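Local coordinates for protein glycoside hydrolase family 81 (Clostridium thermocellum, PDB 6FOP) that probably hydrolyses beta-1,3-glucans such as laminarin, as a family 81 glycoside hydrolase of a cellulosome-producing bacterium, at residues T152-D157 with G169-L174; A204-P207 with T213-Y216; L450-D453 with W457-N460; P465-F470 with R517-Y522. All blocks are in the same frame, centred on the assembly; numbering follows the deposited sequence.

Overall arrangement
The four contacts follow one another along the chain; none nest or cross. Contact 1 spans an 11-residue connection that includes strand 162-167. It links the outermost strand 152-155 to strand 170-175 of an eight-stranded antiparallel sheet. Contact 2 closes a five-residue link, two residues of it already helical, between strand 200-206 and helix 211-220. Strands 170-175 and 200-206 are neighbours, so contacts 1 and 2 touch. Contact 3 lies about 44 Å from contact 1, centre to centre, and folds the loop after helix 440-455 back onto the helix. Contact 4 bridges 46 residues and packs the later part of this loop on helix 514-534. Contacts 3 and 4 meet through a salt bridge, Asp-453 with Arg-468.

Contact 1: T152-D157 with G169-L174; sequences TVFYGD and GVNYGL
The phenyl ring of Phe-154 and the carboxamide of Asn-171 stand almost perpendicular, with their planes 88° apart. The amide oxygen makes the touch: Asn-171 OD1 lies 3.8 Å from Phe-154 CE2 and 4.1 Å from Phe-154 CD2. It comes to the ring at a slant. The backbone O of Tyr-172 also approaches at a slant, but from the opposite side of the ring plane, 4.2 Å from Phe-154 CE2. No hydrogen bond joins the two segments. The polar need of Asn-171 OD1 is met by Thr-166 OG1, on the strand between them. That bond probably helps hold the amide oxygen beside the ring.

The two segments are next-but-one strands of an antiparallel sheet. Strand 162-167 runs between them, and the CA atoms of Phe-154 and Asn-171 are 9.1 Å apart. Phe-154 and Tyr-155 both face Gly-164, which makes a classic beta bulge at the end of the edge strand. The side chain of Phe-154 sets out toward strand 170-175. Its CG is placed between the backbone N and the carbonyl carbon (chi1 71°), and the ring reaches across strand 162-167 to Asn-171. It also rests on Thr-166, Leu-206 and Asn-209. The Tyr-172 side chain leaves from the other side of its strand. Its hydroxyl bonds to Asp-88, and its ring packs edge-to-face with Phe-89.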
loop_
_atom_site.group_PDB
_atom_site.type_symbol
_atom_site.label_atom_id
_atom_site.label_comp_id
_atom_site.label_asym_id
_atom_site.label_seq_id
_atom_site.Cartn_x
_atom_site.Cartn_y
_atom_site.Cartn_z
ATOM N N THR A 152 14.465 19.532 -29.775
ATOM C CA THR A 152 15.349 20.686 -29.679
ATOM C C THR A 152 16.585 20.232 -28.942
ATOM O O THR A 152 16.473 19.589 -27.909
ATOM C CB THR A 152 14.678 21.802 -28.868
ATOM O OG1 THR A 152 13.486 22.163 -29.550
ATOM C CG2 THR A 152 15.589 23.051 -28.735
ATOM N N VAL A 153 17.751 20.577 -29.462
ATOM C CA VAL A 153 18.994 20.240 -28.804
ATOM C C VAL A 153 19.480 21.573 -28.210
ATOM O O VAL A 153 19.887 22.481 -28.925
ATOM C CB VAL A 153 19.991 19.625 -29.783
ATOM C CG1 VAL A 153 21.277 19.283 -29.048
ATOM C CG2 VAL A 153 19.382 18.362 -30.402
ATOM N N PHE A 154 19.335 21.692 -26.890
ATOM C CA PHE A 154 19.769 22.905 -26.196
ATOM C C PHE A 154 21.227 22.863 -25.748
ATOM O O PHE A 154 21.802 23.923 -25.472
ATOM C CB PHE A 154 18.816 23.293 -25.048
ATOM C CG PHE A 154 18.845 22.391 -23.841
ATOM C CD1 PHE A 154 19.800 22.564 -22.840
ATOM C CD2 PHE A 154 17.859 21.434 -23.661
ATOM C CE1 PHE A 154 19.826 21.755 -21.718
ATOM C CE2 PHE A 154 17.862 20.628 -22.524
ATOM C CZ PHE A 154 18.836 20.796 -21.549
ATOM N N TYR A 155 21.816 21.670 -25.697
ATOM C CA TYR A 155 23.226 21.509 -25.407
ATOM C C TYR A 155 23.730 20.311 -26.169
ATOM O O TYR A 155 23.084 19.252 -26.207
ATOM C CB TYR A 155 23.487 21.264 -23.895
ATOM C CG TYR A 155 24.930 20.936 -23.651
ATOM C CD1 TYR A 155 25.888 21.951 -23.548
ATOM C CD2 TYR A 155 25.369 19.614 -23.653
ATOM C CE1 TYR A 155 27.240 21.652 -23.403
ATOM C CE2 TYR A 155 26.718 19.304 -23.505
ATOM C CZ TYR A 155 27.648 20.326 -23.376
ATOM O OH TYR A 155 28.992 20.026 -23.220
ATOM N N GLY A 156 24.932 20.476 -26.725
ATOM C CA GLY A 156 25.684 19.365 -27.263
ATOM C C GLY A 156 25.751 19.335 -28.763
ATOM O O GLY A 156 25.073 20.091 -29.448
ATOM N N ASP A 157 26.596 18.456 -29.268
ATOM C CA ASP A 157 26.749 18.258 -30.718
ATOM C C ASP A 157 27.217 16.822 -30.956
ATOM O O ASP A 157 27.225 16.031 -30.016
ATOM C CB ASP A 157 27.688 19.312 -31.314
ATOM C CG ASP A 157 29.084 19.310 -30.711
ATOM O OD1 ASP A 157 29.593 18.279 -30.242
ATOM O OD2 ASP A 157 29.708 20.385 -30.791
ATOM N N GLY A 169 7.922 19.703 -24.653
ATOM C CA GLY A 169 8.091 20.620 -23.531
ATOM C C GLY A 169 8.836 20.057 -22.340
ATOM O O GLY A 169 8.947 20.742 -21.333
ATOM N N VAL A 170 9.378 18.837 -22.462
ATOM C CA VAL A 170 10.067 18.157 -21.372
ATOM C C VAL A 170 11.562 18.140 -21.693
ATOM O O VAL A 170 11.962 17.745 -22.801
ATOM C CB VAL A 170 9.559 16.702 -21.210
ATOM C CG1 VAL A 170 10.250 16.009 -20.043
ATOM C CG2 VAL A 170 8.048 16.678 -20.997
ATOM N N ASN A 171 12.368 18.616 -20.746
ATOM C CA ASN A 171 13.801 18.608 -20.872
ATOM C C ASN A 171 14.397 17.299 -20.405
ATOM O O ASN A 171 14.019 16.786 -19.351
ATOM C CB ASN A 171 14.393 19.778 -20.078
ATOM C CG ASN A 171 13.901 21.109 -20.576
ATOM O OD1 ASN A 171 14.214 21.499 -21.696
ATOM N ND2 ASN A 171 13.082 21.781 -19.784
ATOM N N TYR A 172 15.296 16.729 -21.218
ATOM C CA TYR A 172 16.028 15.524 -20.877
ATOM C C TYR A 172 17.513 15.690 -21.105
ATOM O O TYR A 172 17.948 16.417 -21.997
ATOM C CB TYR A 172 15.582 14.339 -21.725
ATOM C CG TYR A 172 14.201 13.821 -21.468
ATOM C CD1 TYR A 172 13.987 12.856 -20.508
ATOM C CD2 TYR A 172 13.118 14.278 -22.217
ATOM C CE1 TYR A 172 12.726 12.330 -20.314
ATOM C CE2 TYR A 172 11.838 13.784 -22.012
ATOM C CZ TYR A 172 11.653 12.806 -21.054
ATOM O OH TYR A 172 10.387 12.308 -20.830
ATOM N N GLY A 173 18.279 14.941 -20.314
ATOM C CA GLY A 173 19.687 14.711 -20.568
ATOM C C GLY A 173 19.855 13.315 -21.128
ATOM O O GLY A 173 19.225 12.374 -20.642
ATOM N N LEU A 174 20.722 13.194 -22.146
ATOM C CA LEU A 174 21.117 11.901 -22.725
ATOM C C LEU A 174 22.591 11.746 -22.451
ATOM O O LEU A 174 23.388 12.577 -22.898
ATOM C CB LEU A 174 20.831 11.850 -24.214
ATOM C CG LEU A 174 19.454 12.260 -24.701
ATOM C CD1 LEU A 174 19.415 12.213 -26.212
ATOM C CD2 LEU A 174 18.363 11.376 -24.101
#

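Contact 2: A204-P207 with T213-Y216; sequences AVLP and TLTY
Leu-206 and Leu-214 supply one half of this contact and Pro-207 with Thr-213 the other; both halves are apolar. Each leucine offers its CD1 methyl, and Leu-206 CD1 lies 3.9 Å from Leu-214 CD1. The two side chains approach at a slant. The other pair sets a methyl against a ring: Thr-213 CG2 is 3.7 Å from Pro-207 CD and 3.8 Å from Pro-207 CG.

Polar interactions lie beside this apolar patch. The first torsion of Thr-213 (chi1 -64°) gives its two branches different tasks. CG2, opposite the backbone N, meets the proline, while OG1 turns to Asp-208 and Thr-210 in the connecting turn. These bonds probably help fix the rotation of the threonine and so hold its methyl against Pro-207. No hydrogen bond passes directly between the two segments.

The arrangement is a tight strand-to-helix connection, with the first turns of helix 211-220 folded back beside the end of strand 200-206. A backbone hydrogen bond from Leu-206 N to Asn-171 O ties this strand to the adjacent strand 170-175. Tyr-217, farther along the helix, also covers Leu-206 and Pro-207. On the strand 152-155 side, Tyr-155 packs on Leu-214.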
loop_
_atom_site.group_PDB
_atom_site.type_symbol
_atom_site.label_atom_id
_atom_site.label_comp_id
_atom_site.label_asym_id
_atom_site.label_seq_id
_atom_site.Cartn_x
_atom_site.Cartn_y
_atom_site.Cartn_z
ATOM N N ALA A 204 18.028 11.320 -18.093
ATOM C CA ALA A 204 17.308 11.921 -16.952
ATOM C C ALA A 204 16.303 12.876 -17.456
ATOM O O ALA A 204 16.538 13.589 -18.433
ATOM C CB ALA A 204 18.224 12.647 -15.983
ATOM N N VAL A 205 15.179 12.949 -16.763
ATOM C CA VAL A 205 14.264 14.069 -16.930
ATOM C C VAL A 205 14.767 15.234 -16.065
ATOM O O VAL A 205 15.095 15.057 -14.889
ATOM C CB VAL A 205 12.798 13.716 -16.625
ATOM C CG1 VAL A 205 12.582 13.189 -15.201
ATOM C CG2 VAL A 205 11.896 14.920 -16.888
ATOM N N LEU A 206 14.920 16.393 -16.699
ATOM C CA LEU A 206 15.519 17.567 -16.076
ATOM C C LEU A 206 14.437 18.549 -15.699
ATOM O O LEU A 206 13.424 18.629 -16.370
ATOM C CB LEU A 206 16.475 18.233 -17.071
ATOM C CG LEU A 206 17.576 17.325 -17.602
ATOM C CD1 LEU A 206 18.329 18.017 -18.738
ATOM C CD2 LEU A 206 18.533 16.898 -16.511
ATOM N N PRO A 207 14.689 19.356 -14.662
ATOM C CA PRO A 207 13.707 20.331 -14.226
ATOM C C PRO A 207 13.758 21.638 -15.022
ATOM O O PRO A 207 12.874 22.483 -14.850
ATOM C CB PRO A 207 14.095 20.589 -12.759
ATOM C CG PRO A 207 15.554 20.283 -12.713
ATOM C CD PRO A 207 15.786 19.178 -13.698
ATOM N N THR A 213 22.127 23.102 -14.700
ATOM C CA THR A 213 21.360 21.947 -14.286
ATOM C C THR A 213 21.817 20.688 -14.987
ATOM O O THR A 213 22.028 19.658 -14.335
ATOM C CB THR A 213 19.871 22.205 -14.477
ATOM O OG1 THR A 213 19.499 23.287 -13.609
ATOM C CG2 THR A 213 19.027 20.961 -14.169
ATOM N N LEU A 214 22.024 20.768 -16.292
ATOM C CA LEU A 214 22.482 19.606 -17.051
ATOM C C LEU A 214 23.820 19.106 -16.525
ATOM O O LEU A 214 24.024 17.903 -16.405
ATOM C CB LEU A 214 22.582 19.963 -18.521
ATOM C CG LEU A 214 23.060 18.864 -19.463
ATOM C CD1 LEU A 214 22.099 17.674 -19.476
ATOM C CD2 LEU A 214 23.213 19.437 -20.864
ATOM N N THR A 215 24.714 20.030 -16.167
ATOM C CA THR A 215 26.028 19.658 -15.633
ATOM C C THR A 215 25.872 18.878 -14.329
ATOM O O THR A 215 26.562 17.892 -14.101
ATOM C CB THR A 215 26.880 20.923 -15.399
ATOM O OG1 THR A 215 27.026 21.634 -16.640
ATOM C CG2 THR A 215 28.226 20.580 -14.872
ATOM N N TYR A 216 24.963 19.323 -13.464
ATOM C CA TYR A 216 24.735 18.633 -12.186
ATOM C C TYR A 216 24.180 17.232 -12.410
ATOM O O TYR A 216 24.658 16.261 -11.808
ATOM C CB TYR A 216 23.773 19.448 -11.338
ATOM C CG TYR A 216 23.596 18.840 -9.954
ATOM C CD1 TYR A 216 24.551 19.048 -8.954
ATOM C CD2 TYR A 216 22.504 18.021 -9.657
ATOM C CE1 TYR A 216 24.421 18.473 -7.704
ATOM C CE2 TYR A 216 22.363 17.461 -8.390
ATOM C CZ TYR A 216 23.307 17.696 -7.424
ATOM O OH TYR A 216 23.149 17.107 -6.187
#

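Contact 3: L450-D453 with W457-N460; sequences LIKD and WDRN
Lys-452 passes at a slant across the six-membered ring of Trp-457 and finishes with its ammonium over one face, toward the rim. From CB the chain sets off beside the backbone N (chi1 -71°). CG is the first atom to touch, 3.7 Å from Trp-457 CZ3. The chain is extended through CD, and CE comes within 3.7 Å of Trp-457 CH2. A bend at the last torsion (chi4 -78°) then puts NZ 4.2 Å from the ring centroid and 19° off the ring normal. This is a cation-pi contact.

NZ has several further partners. It forms a salt bridge with Asp-461 and a hydrogen bond with Asn-456 OD1. It also donates to a water at 2.8 Å, which in turn donates to Asp-458 OD2 at 2.7 Å. The water spans the gap between ammonium and carboxylate, which form no direct salt bridge. The negative charges nearby would be expected to stabilise the protonated lysine. Asp-458 OD1 accepts from the backbone N of Asn-460, at 2.9 Å.

Ile-451 meets the tryptophan at its edge, with CG2 3.9 Å from Trp-457 CZ3. Thr-515, Ile-516 and Leu-519 of helix 514-534 also pack on the indole. The contact lies where the chain turns back after helix 440-455, in a domain of the six-hairpin clan of helical glycoside hydrolases; its last element is the Asx turn formed by Asp-458.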
loop_
_atom_site.group_PDB
_atom_site.type_symbol
_atom_site.label_atom_id
_atom_site.label_comp_id
_atom_site.label_asym_id
_atom_site.label_seq_id
_atom_site.Cartn_x
_atom_site.Cartn_y
_atom_site.Cartn_z
ATOM N N LEU A 450 -0.394 -16.722 5.911
ATOM C CA LEU A 450 -1.232 -15.652 5.325
ATOM C C LEU A 450 -0.513 -14.316 5.431
ATOM O O LEU A 450 -0.535 -13.524 4.478
ATOM C CB LEU A 450 -2.629 -15.540 5.982
ATOM C CG LEU A 450 -3.701 -16.438 5.396
ATOM C CD1 LEU A 450 -3.419 -17.904 5.555
ATOM C CD2 LEU A 450 -5.062 -16.079 6.000
ATOM N N ILE A 451 0.124 -14.053 6.573
ATOM C CA ILE A 451 0.907 -12.827 6.720
ATOM C C ILE A 451 2.020 -12.778 5.654
ATOM O O ILE A 451 2.201 -11.746 4.993
ATOM C CB ILE A 451 1.518 -12.663 8.130
ATOM C CG1 ILE A 451 0.397 -12.637 9.189
ATOM C CG2 ILE A 451 2.384 -11.388 8.196
ATOM C CD1 ILE A 451 0.895 -12.562 10.614
ATOM N N LYS A 452 2.726 -13.889 5.474
ATOM C CA LYS A 452 3.806 -13.947 4.500
ATOM C C LYS A 452 3.304 -13.814 3.084
ATOM O O LYS A 452 3.999 -13.216 2.243
ATOM C CB LYS A 452 4.686 -15.204 4.654
ATOM C CG LYS A 452 5.554 -15.173 5.876
ATOM C CD LYS A 452 6.309 -16.481 6.052
ATOM C CE LYS A 452 7.452 -16.338 7.035
ATOM N NZ LYS A 452 8.614 -15.664 6.417
ATOM N N ASP A 453 2.129 -14.341 2.752
ATOM C CA ASP A 453 1.647 -14.145 1.408
ATOM C C ASP A 453 1.473 -12.654 1.081
ATOM O O ASP A 453 1.829 -12.230 -0.015
ATOM C CB ASP A 453 0.332 -14.882 1.147
ATOM C CG ASP A 453 -0.142 -14.705 -0.284
ATOM O OD1 ASP A 453 0.483 -15.305 -1.210
ATOM O OD2 ASP A 453 -1.112 -13.946 -0.486
ATOM N N TRP A 457 8.249 -10.391 5.355
ATOM C CA TRP A 457 9.310 -9.500 5.865
ATOM C C TRP A 457 10.709 -10.122 5.719
ATOM O O TRP A 457 11.696 -9.446 5.989
ATOM C CB TRP A 457 9.050 -9.192 7.349
ATOM C CG TRP A 457 9.140 -10.419 8.214
ATOM C CD1 TRP A 457 10.245 -10.866 8.858
ATOM C CD2 TRP A 457 8.116 -11.375 8.461
ATOM N NE1 TRP A 457 9.982 -12.023 9.523
ATOM C CE2 TRP A 457 8.677 -12.372 9.292
ATOM C CE3 TRP A 457 6.759 -11.481 8.093
ATOM C CZ2 TRP A 457 7.940 -13.465 9.743
ATOM C CZ3 TRP A 457 6.046 -12.571 8.523
ATOM C CH2 TRP A 457 6.633 -13.544 9.349
ATOM N N ASP A 458 10.773 -11.408 5.383
ATOM C CA ASP A 458 12.019 -12.173 5.424
ATOM C C ASP A 458 12.506 -12.408 3.986
ATOM O O ASP A 458 11.967 -13.243 3.245
ATOM C CB ASP A 458 11.790 -13.487 6.145
ATOM C CG ASP A 458 13.059 -14.321 6.263
ATOM O OD1 ASP A 458 14.121 -13.967 5.681
ATOM O OD2 ASP A 458 13.009 -15.349 6.961
ATOM N N ARG A 459 13.549 -11.672 3.628
ATOM C CA ARG A 459 14.077 -11.709 2.265
ATOM C C ARG A 459 14.708 -13.054 1.937
ATOM O O ARG A 459 14.927 -13.354 0.765
ATOM C CB ARG A 459 15.117 -10.620 2.064
ATOM C CG ARG A 459 14.604 -9.218 2.281
ATOM C CD ARG A 459 15.730 -8.206 2.162
ATOM N NE ARG A 459 15.325 -6.855 2.556
ATOM C CZ ARG A 459 14.653 -6.036 1.772
ATOM N NH1 ARG A 459 14.259 -6.443 0.550
ATOM N NH2 ARG A 459 14.341 -4.814 2.202
ATOM N N ASN A 460 15.021 -13.847 2.958
ATOM C CA ASN A 460 15.609 -15.165 2.736
ATOM C C ASN A 460 14.566 -16.274 2.641
ATOM O O ASN A 460 14.916 -17.397 2.326
ATOM C CB ASN A 460 16.619 -15.494 3.837
ATOM C CG ASN A 460 17.838 -14.586 3.797
ATOM O OD1 ASN A 460 18.309 -14.127 4.832
ATOM N ND2 ASN A 460 18.333 -14.302 2.597
HETATM O O HOH W 1 10.701 -15.903 8.236
#

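Contact 4: P465-F470 with R517-Y522; sequences PFLRNF and RDLGIY. With CA (calcium ion), chain B.
Tyr-522 meets Phe-470 and Leu-467 with the outer part of its ring. Its OH lies at the edge of the phenyl ring, 3.5 Å from Phe-470 CE2. The two ring planes are 75° apart, and their centroids are separated by 5.5 Å. Leu-467 uses both methyls. Its CD1 reaches the edge of the tyrosine, 3.9 Å from Tyr-522 CE2, and its CD2 packs 3.8 Å from Leu-519 CD1. The two leucines slide past each other in opposite directions.

Leu-519 and Tyr-522 are three residues apart, nearly one turn, on helix 514-534. Both swing their CG opposite the backbone N and present their ends to the loop. The loop itself is a calcium site. Leu-467 O and Phe-470 O bind the ion at 2.3 Å each, and Arg-468 O binds it at 2.5 Å. Four waters bring the ligands to seven. The residues whose carbonyls hold the metal thus include both that pack on the helix.

Farther out, the Arg-468 guanidinium is tied to Asp-453 of helix 440-455, and Pro-465 CG lies over one of its faces. Trp-232 of strand 223-235 stacks on Tyr-522 and touches Leu-519.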
loop_
_atom_site.group_PDB
_atom_site.type_symbol
_atom_site.label_atom_id
_atom_site.label_comp_id
_atom_site.label_asym_id
_atom_site.label_seq_id
_atom_site.Cartn_x
_atom_site.Cartn_y
_atom_site.Cartn_z
ATOM N N PRO A 465 7.174 -13.483 -2.089
ATOM C CA PRO A 465 8.002 -12.332 -2.385
ATOM C C PRO A 465 7.989 -11.340 -1.220
ATOM O O PRO A 465 7.115 -11.417 -0.335
ATOM C CB PRO A 465 7.349 -11.758 -3.634
ATOM C CG PRO A 465 5.892 -12.060 -3.453
ATOM C CD PRO A 465 5.853 -13.392 -2.733
ATOM N N PHE A 466 8.933 -10.422 -1.198
ATOM C CA PHE A 466 9.043 -9.427 -0.135
ATOM C C PHE A 466 7.908 -8.419 -0.240
ATOM O O PHE A 466 7.722 -7.804 -1.285
ATOM C CB PHE A 466 10.387 -8.715 -0.237
ATOM C CG PHE A 466 10.665 -7.751 0.877
ATOM C CD1 PHE A 466 10.972 -8.203 2.149
ATOM C CD2 PHE A 466 10.713 -6.395 0.633
ATOM C CE1 PHE A 466 11.245 -7.300 3.148
ATOM C CE2 PHE A 466 11.002 -5.491 1.633
ATOM C CZ PHE A 466 11.272 -5.954 2.886
ATOM N N LEU A 467 7.127 -8.278 0.826
ATOM C CA LEU A 467 6.065 -7.266 0.918
ATOM C C LEU A 467 5.191 -7.178 -0.319
ATOM O O LEU A 467 5.152 -6.140 -1.022
ATOM C CB LEU A 467 6.661 -5.895 1.271
ATOM C CG LEU A 467 7.426 -5.730 2.573
ATOM C CD1 LEU A 467 7.865 -4.282 2.736
ATOM C CD2 LEU A 467 6.605 -6.202 3.785
ATOM N N ARG A 468 4.448 -8.245 -0.579
ATOM C CA ARG A 468 3.651 -8.294 -1.797
ATOM C C ARG A 468 2.809 -7.059 -2.049
ATOM O O ARG A 468 3.090 -6.264 -2.966
ATOM C CB ARG A 468 2.777 -9.551 -1.879
ATOM C CG ARG A 468 2.080 -9.714 -3.220
ATOM C CD ARG A 468 0.979 -10.756 -3.216
ATOM N NE ARG A 468 1.470 -12.040 -2.739
ATOM C CZ ARG A 468 2.142 -12.929 -3.472
ATOM N NH1 ARG A 468 2.429 -12.711 -4.765
ATOM N NH2 ARG A 468 2.579 -14.041 -2.905
ATOM N N ASN A 469 1.746 -6.854 -1.258
ATOM C CA ASN A 469 0.816 -5.783 -1.616
ATOM C C ASN A 469 1.317 -4.365 -1.342
ATOM O O ASN A 469 0.932 -3.426 -2.059
ATOM C CB ASN A 469 -0.542 -6.017 -0.999
ATOM C CG ASN A 469 -1.201 -7.239 -1.585
ATOM O OD1 ASN A 469 -1.017 -8.345 -1.048
ATOM N ND2 ASN A 469 -1.915 -7.088 -2.679
ATOM N N PHE A 470 2.210 -4.201 -0.368
ATOM C CA PHE A 470 2.665 -2.878 0.019
ATOM C C PHE A 470 3.747 -2.392 -0.932
ATOM O O PHE A 470 4.670 -3.167 -1.232
ATOM C CB PHE A 470 3.190 -2.877 1.436
ATOM C CG PHE A 470 3.413 -1.499 1.990
ATOM C CD1 PHE A 470 2.312 -0.674 2.281
ATOM C CD2 PHE A 470 4.670 -1.034 2.282
ATOM C CE1 PHE A 470 2.498 0.593 2.807
ATOM C CE2 PHE A 470 4.848 0.228 2.824
ATOM C CZ PHE A 470 3.755 1.041 3.084
ATOM N N ARG A 517 5.045 -7.775 14.911
ATOM C CA ARG A 517 4.388 -6.562 15.391
ATOM C C ARG A 517 4.944 -5.304 14.706
ATOM O O ARG A 517 4.193 -4.464 14.234
ATOM C CB ARG A 517 4.539 -6.411 16.896
ATOM C CG ARG A 517 3.822 -5.198 17.418
ATOM C CD ARG A 517 4.324 -4.833 18.772
ATOM N NE ARG A 517 5.729 -4.438 18.741
ATOM C CZ ARG A 517 6.469 -4.256 19.822
ATOM N NH1 ARG A 517 5.959 -4.459 21.032
ATOM N NH2 ARG A 517 7.741 -3.894 19.704
ATOM N N ASP A 518 6.265 -5.216 14.628
ATOM C CA ASP A 518 6.908 -4.008 14.119
ATOM C C ASP A 518 6.688 -3.875 12.624
ATOM O O ASP A 518 6.573 -2.755 12.125
ATOM C CB ASP A 518 8.394 -4.022 14.457
ATOM C CG ASP A 518 8.673 -3.856 15.958
ATOM O OD1 ASP A 518 7.722 -3.671 16.757
ATOM O OD2 ASP A 518 9.860 -3.914 16.321
ATOM N N LEU A 519 6.614 -5.006 11.916
ATOM C CA LEU A 519 6.177 -5.044 10.513
ATOM C C LEU A 519 4.808 -4.378 10.391
ATOM O O LEU A 519 4.580 -3.525 9.516
ATOM C CB LEU A 519 6.115 -6.489 10.022
ATOM C CG LEU A 519 5.386 -6.766 8.696
ATOM C CD1 LEU A 519 6.133 -6.198 7.506
ATOM C CD2 LEU A 519 5.118 -8.252 8.528
ATOM N N GLY A 520 3.873 -4.788 11.236
ATOM C CA GLY A 520 2.542 -4.188 11.234
ATOM C C GLY A 520 2.568 -2.692 11.465
ATOM O O GLY A 520 1.835 -1.943 10.801
ATOM N N ILE A 521 3.366 -2.251 12.433
ATOM C CA ILE A 521 3.476 -0.836 12.751
ATOM C C ILE A 521 4.025 -0.074 11.557
ATOM O O ILE A 521 3.539 1.006 11.216
ATOM C CB ILE A 521 4.245 -0.595 14.059
ATOM C CG1 ILE A 521 3.447 -1.192 15.225
ATOM C CG2 ILE A 521 4.539 0.887 14.266
ATOM C CD1 ILE A 521 4.174 -1.195 16.547
ATOM N N TYR A 522 5.043 -0.631 10.921
ATOM C CA TYR A 522 5.604 -0.060 9.684
ATOM C C TYR A 522 4.545 0.119 8.597
ATOM O O TYR A 522 4.352 1.213 8.017
ATOM C CB TYR A 522 6.777 -0.940 9.207
ATOM C CG TYR A 522 7.175 -0.775 7.740
ATOM C CD1 TYR A 522 7.809 0.382 7.300
ATOM C CD2 TYR A 522 6.872 -1.744 6.798
ATOM C CE1 TYR A 522 8.166 0.552 5.968
ATOM C CE2 TYR A 522 7.208 -1.559 5.461
ATOM C CZ TYR A 522 7.850 -0.427 5.062
ATOM O OH TYR A 522 8.171 -0.264 3.733
HETATM CA CA CA B . 5.065 -4.754 -2.887
HETATM O O HOH W 2 7.361 -5.244 -2.441
HETATM O O HOH W 3 3.273 -3.433 -3.850
HETATM O O HOH W 4 6.169 -3.044 -4.222
HETATM O O HOH W 5 5.385 -6.174 -4.770
#